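PDB 7FBT: chintase from Rhizomucor miehei, which probably hydrolyses the beta-1,4 linkages between N-acetylglucosamine units of chitin, acting as an endochitinase of glycoside hydrolase family 18. Local coordinates for residues Y108-N113 with E122-N127. Numbering follows the deposited sequence.
Sequences YPNSPN and ENDTAN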
loop_
_atom_site.group_PDB
_atom_site.type_symbol
_atom_site.label_atom_id
_atom_site.label_comp_id
_atom_site.label_asym_id
_atom_site.label_seq_id
_atom_site.Cartn_x
_atom_site.Cartn_y
_atom_site.Cartn_z
ATOM N N TYR A 108 2.212 10.520 4.645
ATOM C CA TYR A 108 0.906 10.725 4.000
ATOM C C TYR A 108 0.805 12.193 3.589
ATOM O O TYR A 108 1.499 13.030 4.163
ATOM C CB TYR A 108 -0.253 10.379 4.947
ATOM C CG TYR A 108 -0.170 9.018 5.592
ATOM C CD1 TYR A 108 -0.712 7.896 4.974
ATOM C CD2 TYR A 108 0.452 8.854 6.825
ATOM C CE1 TYR A 108 -0.633 6.650 5.569
ATOM C CE2 TYR A 108 0.536 7.613 7.422
ATOM C CZ TYR A 108 -0.007 6.517 6.793
ATOM O OH TYR A 108 0.079 5.283 7.392
ATOM N N PRO A 109 -0.063 12.512 2.626
ATOM C CA PRO A 109 -0.173 13.908 2.166
ATOM C C PRO A 109 -0.610 14.842 3.285
ATOM O O PRO A 109 -1.682 14.681 3.867
ATOM C CB PRO A 109 -1.223 13.833 1.052
ATOM C CG PRO A 109 -1.183 12.409 0.582
ATOM C CD PRO A 109 -0.890 11.600 1.813
ATOM N N ASN A 110 0.240 15.827 3.578
ATOM C CA ASN A 110 -0.005 16.842 4.604
ATOM C C ASN A 110 -0.476 16.212 5.909
ATOM O O ASN A 110 -1.585 16.459 6.390
ATOM C CB ASN A 110 -1.012 17.882 4.109
ATOM C CG ASN A 110 -1.110 19.083 5.034
ATOM O OD1 ASN A 110 -0.237 19.306 5.872
ATOM N ND2 ASN A 110 -2.169 19.871 4.877
ATOM N N SER A 111 0.392 15.388 6.489
ATOM C CA SER A 111 -0.028 14.639 7.655
ATOM C C SER A 111 0.997 14.724 8.774
ATOM O O SER A 111 2.206 14.658 8.525
ATOM C CB SER A 111 -0.263 13.162 7.311
ATOM O OG SER A 111 -0.479 12.411 8.491
ATOM N N PRO A 112 0.539 14.854 10.020
ATOM C CA PRO A 112 1.445 14.675 11.159
ATOM C C PRO A 112 1.779 13.225 11.427
ATOM O O PRO A 112 2.732 12.943 12.165
ATOM C CB PRO A 112 0.654 15.271 12.320
ATOM C CG PRO A 112 -0.763 15.046 11.955
ATOM C CD PRO A 112 -0.835 15.171 10.450
ATOM N N ASN A 113 0.998 12.306 10.877
ATOM C CA ASN A 113 1.276 10.890 10.971
ATOM C C ASN A 113 2.281 10.509 9.889
ATOM O O ASN A 113 2.614 11.303 9.005
ATOM C CB ASN A 113 -0.029 10.107 10.858
ATOM C CG ASN A 113 -1.076 10.607 11.840
ATOM O OD1 ASN A 113 -0.741 11.053 12.935
ATOM N ND2 ASN A 113 -2.342 10.560 11.445
ATOM N N GLU A 122 0.350 22.553 3.117
ATOM C CA GLU A 122 -1.104 22.564 3.002
ATOM C C GLU A 122 -1.579 22.047 1.655
ATOM O O GLU A 122 -2.708 21.564 1.571
ATOM C CB GLU A 122 -1.707 23.956 3.181
ATOM C CG GLU A 122 -1.489 24.610 4.489
ATOM C CD GLU A 122 -2.545 25.676 4.765
ATOM O OE1 GLU A 122 -2.837 26.491 3.862
ATOM O OE2 GLU A 122 -3.115 25.686 5.874
ATOM N N ASN A 123 -0.780 22.139 0.587
ATOM C CA ASN A 123 -1.352 21.832 -0.713
ATOM C C ASN A 123 -1.081 20.387 -1.137
ATOM O O ASN A 123 -1.201 20.073 -2.323
ATOM C CB ASN A 123 -0.830 22.736 -1.817
ATOM C CG ASN A 123 -1.301 24.157 -1.661
ATOM O OD1 ASN A 123 -2.444 24.388 -1.337
ATOM N ND2 ASN A 123 -0.386 25.084 -1.823
ATOM N N ASP A 124 -0.779 19.469 -0.203
ATOM C CA ASP A 124 -0.212 18.171 -0.593
ATOM C C ASP A 124 -1.203 17.334 -1.408
ATOM O O ASP A 124 -0.833 16.729 -2.416
ATOM C CB ASP A 124 0.208 17.441 0.674
ATOM C CG ASP A 124 1.558 17.911 1.178
ATOM O OD1 ASP A 124 2.237 18.699 0.479
ATOM O OD2 ASP A 124 1.945 17.485 2.283
ATOM N N THR A 125 -2.471 17.298 -0.989
ATOM C CA THR A 125 -3.461 16.501 -1.710
ATOM C C THR A 125 -3.719 17.066 -3.102
ATOM O O THR A 125 -3.838 16.310 -4.078
ATOM C CB THR A 125 -4.754 16.429 -0.901
ATOM O OG1 THR A 125 -4.491 15.820 0.372
ATOM C CG2 THR A 125 -5.823 15.632 -1.647
ATOM N N ALA A 126 -3.771 18.397 -3.220
ATOM C CA ALA A 126 -3.993 19.019 -4.520
ATOM C C ALA A 126 -2.820 18.774 -5.459
ATOM O O ALA A 126 -3.015 18.478 -6.644
ATOM C CB ALA A 126 -4.242 20.517 -4.345
ATOM N N ASN A 127 -1.590 18.878 -4.951
ATOM C CA ASN A 127 -0.433 18.616 -5.799
ATOM C C ASN A 127 -0.272 17.124 -6.077
ATOM O O ASN A 127 0.274 16.740 -7.114
ATOM C CB ASN A 127 0.826 19.187 -5.146
ATOM C CG ASN A 127 0.671 20.651 -4.769
ATOM O OD1 ASN A 127 -0.119 21.376 -5.374
ATOM N ND2 ASN A 127 1.429 21.092 -3.772
#
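Carboxylate oxygen OD2 of D124 is gripped by two backbone amides: N of N110 at 2.7 Å and N of D121. The first bond is short but bent, only 127° at the hydrogen, and so counts as weak. The other oxygen, OD1, is hydrogen-bonded to S74 OG, so both oxygens of the buried carboxylate have partners, which should restrain its rotation. Two backbone N-H donors and the positive end of the helix dipole would be expected to favour the ionised form. With CG beside its own backbone N (chi1 -81°) and anti to the carbonyl carbon, D124 reaches out from the first turn of helix 124-139 toward the loop. Around this polar centre the packing is largely apolar: CB of P109 lies 3.9 Å from CB of D124, and also touches OG1 of T125, a hydroxyl hydrogen-bonded to N155 O. The side chain of N110 reaches E122, just ahead of the helix. Its CG stands anti to the backbone N (chi1 -170°), which carries ND2 to 3.4 Å from CA of E122, while OD1 is held by Q159. The aspartate, with the packing of P109 and N110, thus joins the loop following strand 101-105 to the N-terminal end of the next helix, a beta-to-alpha connection of the TIM barrel of family 18 chitinases.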